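Local coordinates for acyl-CoA dehydrogenase (Bacillus anthracis, PDB 3OWA), which binds FAD and, as a member of the acyl-CoA dehydrogenase family, probably oxidises acyl-CoA thioesters to their enoyl-CoA products, at residues A[146-151]-A[192-197]; A[286-291]-A[588-593]. One frame throughout, in Å; residues are numbered along the deposited sequence.

Interaction 1 of 2, residues A[146-151]-A[192-197]. With FAD (flavin-adenine dinucleotide), chain E.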
loop_
_atom_site.group_PDB
_atom_site.type_symbol
_atom_site.label_atom_id
_atom_site.label_comp_id
_atom_site.label_asym_id
_atom_site.label_seq_id
_atom_site.Cartn_x
_atom_site.Cartn_y
_atom_site.Cartn_z
ATOM N N GLU A 146 -31.414 -21.398 -4.304
ATOM C CA GLU A 146 -31.623 -22.837 -4.595
ATOM C C GLU A 146 -30.598 -23.344 -5.619
ATOM O O GLU A 146 -30.121 -24.456 -5.518
ATOM C CB GLU A 146 -33.035 -23.074 -5.104
ATOM C CG GLU A 146 -33.548 -24.478 -4.861
ATOM C CD GLU A 146 -35.076 -24.514 -4.827
ATOM O OE1 GLU A 146 -35.689 -23.599 -4.200
ATOM O OE2 GLU A 146 -35.649 -25.455 -5.429
ATOM N N LYS A 147 -30.325 -22.523 -6.624
ATOM C CA LYS A 147 -29.141 -22.674 -7.447
ATOM C C LYS A 147 -28.220 -21.514 -7.085
ATOM O O LYS A 147 -28.705 -20.471 -6.615
ATOM C CB LYS A 147 -29.494 -22.625 -8.930
ATOM C CG LYS A 147 -30.050 -23.951 -9.463
ATOM C CD LYS A 147 -30.185 -23.932 -10.974
ATOM C CE LYS A 147 -30.715 -25.274 -11.472
ATOM N NZ LYS A 147 -30.045 -25.626 -12.729
ATOM N N LEU A 148 -26.912 -21.714 -7.281
ATOM C CA LEU A 148 -25.907 -20.670 -7.098
ATOM C C LEU A 148 -25.150 -20.469 -8.396
ATOM O O LEU A 148 -24.900 -21.415 -9.139
ATOM C CB LEU A 148 -24.949 -21.067 -5.963
ATOM C CG LEU A 148 -25.714 -21.124 -4.619
ATOM C CD1 LEU A 148 -24.830 -21.770 -3.539
ATOM C CD2 LEU A 148 -26.272 -19.728 -4.199
ATOM N N ALA A 149 -24.780 -19.234 -8.659
ATOM C CA ALA A 149 -24.139 -18.883 -9.949
ATOM C C ALA A 149 -22.648 -18.461 -9.846
ATOM O O ALA A 149 -22.156 -18.007 -8.782
ATOM C CB ALA A 149 -24.959 -17.762 -10.615
ATOM N N ALA A 150 -21.958 -18.556 -10.982
ATOM C CA ALA A 150 -20.580 -18.110 -11.117
ATOM C C ALA A 150 -20.442 -17.568 -12.536
ATOM O O ALA A 150 -21.253 -17.865 -13.431
ATOM C CB ALA A 150 -19.627 -19.280 -10.914
ATOM N N TYR A 151 -19.378 -16.805 -12.756
ATOM C CA TYR A 151 -19.128 -16.152 -14.036
ATOM C C TYR A 151 -17.737 -16.561 -14.517
ATOM O O TYR A 151 -16.751 -16.375 -13.795
ATOM C CB TYR A 151 -19.140 -14.660 -13.770
ATOM C CG TYR A 151 -19.047 -13.753 -14.973
ATOM C CD1 TYR A 151 -20.130 -13.608 -15.845
ATOM C CD2 TYR A 151 -17.895 -12.986 -15.210
ATOM C CE1 TYR A 151 -20.070 -12.704 -16.928
ATOM C CE2 TYR A 151 -17.830 -12.090 -16.308
ATOM C CZ TYR A 151 -18.929 -11.970 -17.156
ATOM O OH TYR A 151 -18.873 -11.091 -18.227
ATOM N N PHE A 192 -19.156 -24.711 -5.349
ATOM C CA PHE A 192 -20.538 -25.003 -5.122
ATOM C C PHE A 192 -21.495 -24.364 -6.137
ATOM O O PHE A 192 -22.721 -24.446 -5.937
ATOM C CB PHE A 192 -20.913 -24.582 -3.680
ATOM C CG PHE A 192 -20.389 -23.188 -3.303
ATOM C CD1 PHE A 192 -21.023 -22.042 -3.764
ATOM C CD2 PHE A 192 -19.229 -23.048 -2.556
ATOM C CE1 PHE A 192 -20.511 -20.767 -3.465
ATOM C CE2 PHE A 192 -18.723 -21.776 -2.237
ATOM C CZ PHE A 192 -19.367 -20.643 -2.697
ATOM N N ALA A 193 -21.004 -23.691 -7.190
ATOM C CA ALA A 193 -21.915 -23.108 -8.169
ATOM C C ALA A 193 -22.612 -24.223 -8.969
ATOM O O ALA A 193 -21.993 -25.231 -9.346
ATOM C CB ALA A 193 -21.156 -22.132 -9.173
ATOM N N ASP A 194 -23.891 -24.013 -9.247
ATOM C CA ASP A 194 -24.684 -24.916 -10.085
ATOM C C ASP A 194 -24.675 -24.460 -11.522
ATOM O O ASP A 194 -24.876 -25.260 -12.444
ATOM C CB ASP A 194 -26.115 -24.895 -9.564
ATOM C CG ASP A 194 -26.205 -25.458 -8.143
ATOM O OD1 ASP A 194 -25.913 -26.660 -7.989
ATOM O OD2 ASP A 194 -26.515 -24.715 -7.172
ATOM N N VAL A 195 -24.481 -23.166 -11.707
ATOM C CA VAL A 195 -24.629 -22.558 -13.017
ATOM C C VAL A 195 -23.445 -21.661 -13.286
ATOM O O VAL A 195 -23.074 -20.833 -12.415
ATOM C CB VAL A 195 -25.923 -21.722 -13.064
ATOM C CG1 VAL A 195 -26.009 -20.934 -14.393
ATOM C CG2 VAL A 195 -27.147 -22.601 -12.904
ATOM N N PHE A 196 -22.847 -21.787 -14.471
ATOM C CA PHE A 196 -21.689 -20.936 -14.850
ATOM C C PHE A 196 -21.991 -20.208 -16.174
ATOM O O PHE A 196 -22.378 -20.844 -17.149
ATOM C CB PHE A 196 -20.384 -21.764 -15.126
ATOM C CG PHE A 196 -19.860 -22.500 -13.914
ATOM C CD1 PHE A 196 -20.484 -23.677 -13.471
ATOM C CD2 PHE A 196 -18.760 -21.999 -13.198
ATOM C CE1 PHE A 196 -20.037 -24.361 -12.348
ATOM C CE2 PHE A 196 -18.293 -22.661 -12.062
ATOM C CZ PHE A 196 -18.914 -23.865 -11.636
ATOM N N ILE A 197 -21.794 -18.902 -16.195
ATOM C CA ILE A 197 -21.894 -18.125 -17.428
ATOM C C ILE A 197 -20.522 -18.225 -18.063
ATOM O O ILE A 197 -19.591 -17.660 -17.552
ATOM C CB ILE A 197 -22.204 -16.647 -17.156
ATOM C CG1 ILE A 197 -23.475 -16.512 -16.275
ATOM C CG2 ILE A 197 -22.321 -15.840 -18.534
ATOM C CD1 ILE A 197 -24.767 -17.148 -16.835
HETATM P PA FAD E . -2.927 -9.442 -16.770
HETATM O O1A FAD E . -1.901 -10.448 -17.227
HETATM O O2A FAD E . -4.048 -9.174 -17.707
HETATM O O5B FAD E . -2.236 -8.082 -16.359
HETATM C C5B FAD E . -0.963 -8.005 -15.766
HETATM C C4B FAD E . -0.521 -6.555 -15.627
HETATM O O4B FAD E . -0.394 -5.935 -16.917
HETATM C C3B FAD E . -1.538 -5.748 -14.827
HETATM O O3B FAD E . -0.907 -4.729 -14.054
HETATM C C2B FAD E . -2.309 -5.065 -15.928
HETATM O O2B FAD E . -2.903 -3.876 -15.506
HETATM C C1B FAD E . -1.225 -4.795 -16.940
HETATM N N9A FAD E . -1.794 -4.616 -18.279
HETATM C C8A FAD E . -2.539 -5.513 -18.999
HETATM N N7A FAD E . -2.870 -4.972 -20.185
HETATM C C5A FAD E . -2.323 -3.745 -20.251
HETATM C C6A FAD E . -2.327 -2.742 -21.252
HETATM N N6A FAD E . -2.882 -2.956 -22.452
HETATM N N1A FAD E . -1.667 -1.567 -20.995
HETATM C C2A FAD E . -1.002 -1.367 -19.795
HETATM N N3A FAD E . -0.967 -2.365 -18.824
HETATM C C4A FAD E . -1.632 -3.522 -19.043
HETATM N N1 FAD E . -12.505 -13.754 -13.658
HETATM C C2 FAD E . -13.773 -14.177 -13.990
HETATM O O2 FAD E . -14.170 -14.076 -15.130
HETATM N N3 FAD E . -14.631 -14.723 -13.057
HETATM C C4 FAD E . -14.248 -14.889 -11.765
HETATM O O4 FAD E . -15.069 -15.371 -10.968
HETATM C C4X FAD E . -12.967 -14.458 -11.405
HETATM N N5 FAD E . -12.538 -14.645 -10.106
HETATM C C5X FAD E . -11.249 -14.285 -9.741
HETATM C C6 FAD E . -10.850 -14.492 -8.416
HETATM C C7 FAD E . -9.551 -14.164 -8.042
HETATM C C7M FAD E . -9.109 -14.402 -6.614
HETATM C C8 FAD E . -8.681 -13.628 -9.017
HETATM C C8M FAD E . -7.272 -13.225 -8.724
HETATM C C9 FAD E . -9.104 -13.380 -10.318
HETATM C C9A FAD E . -10.382 -13.709 -10.701
HETATM N N10 FAD E . -10.811 -13.464 -11.996
HETATM C C10 FAD E . -12.084 -13.887 -12.359
HETATM C "C1'" FAD E . -9.861 -12.927 -13.058
HETATM C "C2'" FAD E . -9.371 -11.498 -12.800
HETATM O "O2'" FAD E . -10.361 -10.508 -12.638
HETATM C "C3'" FAD E . -7.981 -11.158 -13.664
HETATM O "O3'" FAD E . -6.995 -11.394 -12.721
HETATM C "C4'" FAD E . -7.898 -9.934 -14.156
HETATM O "O4'" FAD E . -9.042 -9.766 -14.993
HETATM C "C5'" FAD E . -6.597 -9.436 -14.785
HETATM O "O5'" FAD E . -6.023 -10.512 -15.482
HETATM P P FAD E . -4.584 -11.096 -15.180
HETATM O O1P FAD E . -4.586 -11.471 -13.715
HETATM O O2P FAD E . -4.302 -12.234 -16.118
HETATM O O3P FAD E . -3.549 -9.894 -15.335
HETATM O O HOH W 1 -27.012 -25.152 -4.505
HETATM O O HOH W 2 -27.928 -26.834 -12.355
#

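Interaction 2 of 2, residues A[286-291]-A[588-593]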
loop_
_atom_site.group_PDB
_atom_site.type_symbol
_atom_site.label_atom_id
_atom_site.label_comp_id
_atom_site.label_asym_id
_atom_site.label_seq_id
_atom_site.Cartn_x
_atom_site.Cartn_y
_atom_site.Cartn_z
ATOM N N ILE A 286 -13.051 0.146 13.428
ATOM C CA ILE A 286 -12.198 -0.673 14.283
ATOM C C ILE A 286 -10.882 0.015 14.676
ATOM O O ILE A 286 -10.367 -0.217 15.756
ATOM C CB ILE A 286 -11.984 -2.101 13.744
ATOM C CG1 ILE A 286 -11.095 -2.082 12.508
ATOM C CG2 ILE A 286 -13.335 -2.730 13.458
ATOM C CD1 ILE A 286 -11.015 -3.469 11.829
ATOM N N SER A 287 -10.394 0.910 13.826
ATOM C CA SER A 287 -9.223 1.680 14.132
ATOM C C SER A 287 -9.517 2.718 15.197
ATOM O O SER A 287 -8.673 2.954 16.050
ATOM C CB SER A 287 -8.663 2.362 12.866
ATOM O OG SER A 287 -8.366 1.371 11.905
ATOM N N ALA A 288 -10.697 3.328 15.151
ATOM C CA ALA A 288 -11.054 4.354 16.123
ATOM C C ALA A 288 -11.287 3.679 17.456
ATOM O O ALA A 288 -10.832 4.183 18.486
ATOM C CB ALA A 288 -12.303 5.102 15.678
ATOM N N GLN A 289 -11.955 2.533 17.455
ATOM C CA GLN A 289 -12.155 1.797 18.712
ATOM C C GLN A 289 -10.807 1.362 19.296
ATOM O O GLN A 289 -10.597 1.485 20.494
ATOM C CB GLN A 289 -13.049 0.562 18.536
ATOM C CG GLN A 289 -14.399 0.809 17.934
ATOM C CD GLN A 289 -15.182 -0.492 17.668
ATOM O OE1 GLN A 289 -14.630 -1.520 17.234
ATOM N NE2 GLN A 289 -16.477 -0.441 17.930
ATOM N N TYR A 290 -9.902 0.861 18.455
ATOM C CA TYR A 290 -8.580 0.448 18.928
ATOM C C TYR A 290 -7.783 1.608 19.519
ATOM O O TYR A 290 -7.211 1.461 20.592
ATOM C CB TYR A 290 -7.754 -0.251 17.819
ATOM C CG TYR A 290 -6.532 -0.875 18.404
ATOM C CD1 TYR A 290 -5.277 -0.250 18.285
ATOM C CD2 TYR A 290 -6.621 -2.078 19.132
ATOM C CE1 TYR A 290 -4.157 -0.798 18.859
ATOM C CE2 TYR A 290 -5.491 -2.653 19.699
ATOM C CZ TYR A 290 -4.256 -2.011 19.560
ATOM O OH TYR A 290 -3.128 -2.554 20.137
ATOM N N ALA A 291 -7.769 2.751 18.830
ATOM C CA ALA A 291 -7.057 3.948 19.289
ATOM C C ALA A 291 -7.530 4.449 20.666
ATOM O O ALA A 291 -6.707 4.858 21.480
ATOM C CB ALA A 291 -7.141 5.086 18.257
ATOM N N LYS A 588 -14.334 13.933 16.439
ATOM C CA LYS A 588 -15.693 13.397 16.310
ATOM C C LYS A 588 -15.721 11.882 15.957
ATOM O O LYS A 588 -16.581 11.121 16.427
ATOM C CB LYS A 588 -16.472 14.174 15.271
ATOM C CG LYS A 588 -17.962 13.803 15.288
ATOM C CD LYS A 588 -18.783 14.696 14.424
ATOM C CE LYS A 588 -20.250 14.601 14.818
ATOM N NZ LYS A 588 -21.034 15.523 13.952
ATOM N N ILE A 589 -14.765 11.450 15.136
ATOM C CA ILE A 589 -14.607 10.024 14.831
ATOM C C ILE A 589 -14.332 9.242 16.110
ATOM O O ILE A 589 -14.972 8.230 16.362
ATOM C CB ILE A 589 -13.446 9.825 13.842
ATOM C CG1 ILE A 589 -13.884 10.378 12.491
ATOM C CG2 ILE A 589 -13.024 8.304 13.775
ATOM C CD1 ILE A 589 -12.769 10.508 11.524
ATOM N N LEU A 590 -13.407 9.747 16.929
ATOM C CA LEU A 590 -13.038 9.093 18.179
ATOM C C LEU A 590 -14.149 9.172 19.226
ATOM O O LEU A 590 -14.259 8.293 20.078
ATOM C CB LEU A 590 -11.764 9.682 18.756
ATOM C CG LEU A 590 -10.528 9.374 17.928
ATOM C CD1 LEU A 590 -9.407 10.357 18.298
ATOM C CD2 LEU A 590 -10.123 7.889 18.109
ATOM N N GLU A 591 -14.959 10.224 19.151
ATOM C CA GLU A 591 -16.118 10.366 20.047
ATOM C C GLU A 591 -17.203 9.316 19.729
ATOM O O GLU A 591 -17.706 8.649 20.629
ATOM C CB GLU A 591 -16.678 11.786 19.953
ATOM C CG GLU A 591 -17.977 11.980 20.698
ATOM C CD GLU A 591 -17.795 11.965 22.214
ATOM O OE1 GLU A 591 -17.357 13.004 22.769
ATOM O OE2 GLU A 591 -18.101 10.922 22.850
ATOM N N ASP A 592 -17.538 9.171 18.447
ATOM C CA ASP A 592 -18.546 8.197 17.986
ATOM C C ASP A 592 -17.995 6.777 17.839
ATOM O O ASP A 592 -18.757 5.827 17.750
ATOM C CB ASP A 592 -19.178 8.662 16.659
ATOM C CG ASP A 592 -19.869 10.043 16.774
ATOM O OD1 ASP A 592 -20.235 10.462 17.904
ATOM O OD2 ASP A 592 -20.036 10.722 15.726
ATOM N N GLU A 593 -16.670 6.643 17.806
ATOM C CA GLU A 593 -15.982 5.347 17.509
ATOM C C GLU A 593 -16.489 4.664 16.245
ATOM O O GLU A 593 -16.697 3.440 16.215
ATOM C CB GLU A 593 -16.029 4.375 18.697
ATOM C CG GLU A 593 -15.202 4.812 19.890
ATOM C CD GLU A 593 -15.172 3.767 20.990
ATOM O OE1 GLU A 593 -14.103 3.610 21.612
ATOM O OE2 GLU A 593 -16.212 3.105 21.233
#

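Interaction 1 of 2, residues A[146-151]-A[192-197]
Leu148 O is gripped by two consecutive backbone N-H groups of the facing segment. Asp194 N lies 2.8 Å from Leu148 O, tilted 26° from the carbonyl plane, whereas Val195 N reaches the same oxygen from nearly straight ahead, with a C=O...N angle of 162°. The Asp194 side chain, its CG anti to the carbonyl carbon, returns a bond: its OD2 accepts Leu148 N at 3.0 Å through the anti lone pair. A water lies 2.7 Å from Asp194 OD2, near enough to donate to it.

Downstream the pairing becomes regular. Ala150 N donates to Val195 O and Ile197 N to Ala150 O, which makes 149-151 and 195-197 neighbouring parallel strands, their axes 4.7 Å apart and 24° from parallel. They belong to the beta domain of the acyl-CoA dehydrogenase fold, and 149-151 carries the pairing to the flavin: Tyr151 O accepts FAD N3 at 2.8 Å.

Side chains pack on both faces of the pair. With Ala150, the Phe196 ring sends CD2 to Ala150 CB at 3.7 Å, and Ala193 CB meets that same methyl. On the other face Tyr151 CD1 rests against Ile197 CB; the phenol OH is hydrogen-bonded to Tyr199. In one of its two conformers Lys147 crosses Val195 at about a right angle, CD against CG2. Ahead of the strands, Leu148 CD1 touches Phe192 CD1 at 3.8 Å, and helix 64-76 packs on both side chains through Leu71.

Interaction 2 of 2, residues A[286-291]-A[588-593]
Ala288 and Ile589 make the closest apolar contact between the two segments, with Ala288 CB 3.8 Å from Ile589 CG2. The alanine methyl points toward the other helix, and the branch it meets is the one anti to the backbone N of Ile589. Leu590 supplies the second apolar contact through one methyl, CD2, which lies 4.1 Å from Ala291 CB and also reaches the backbone of the first helix, 3.8 Å from Ala288 O. Both aliphatic side chains have further cover from helix 305-336, where Leu311 touches Leu590 and Ala315 touches Ile589.

The remaining contacts are van der Waals touches made by residues with polar ends. Gln289 lays CG against Glu593, 4.0 Å from CB and 3.9 Å from the carbonyl O. These two side chains cross at about a right angle, and their amide and carboxylate planes are turned 69° apart. Glu593 OE1 comes within 3.9 Å of Gln289 CA, so the carboxylate lies beside the helix backbone rather than joining the amide.

At Glu593 the backbone leaves the helix close to the first segment. This residue is the first to leave helical angles after 588-592, with phi at +51°, and its CA stands 5.2 Å from Ala288 CA. The axes of the short segments are 8.8 Å apart and cross at -82°. The arrangement is a nearly perpendicular helix-to-helix packing at small alanine side chains, joining the end of helix 578-592 to helix 257-293 in the largely helical C-terminal part of the acyl-CoA dehydrogenase fold.

Overall arrangement
Interactions 1 and 2 lie in different parts of the chain, the first in the beta domain and the second among the C-terminal helices. Their centres are 40 Å apart and their nearest atoms about 24 Å, so they do not touch, and along the sequence the first closes before the second opens. Each nonetheless lies near a bound FAD, but not the same one. In interaction 1 the strand reaches the flavin, where Tyr151 O accepts from N3, whereas in interaction 2 the Ala291 side chain is about 8 Å from another FAD. Shortly after 286-291 comes Arg294, and this residue of the second subunit hydrogen-bonds the FAD held by Tyr151, which shows that the cofactor site spans both subunits.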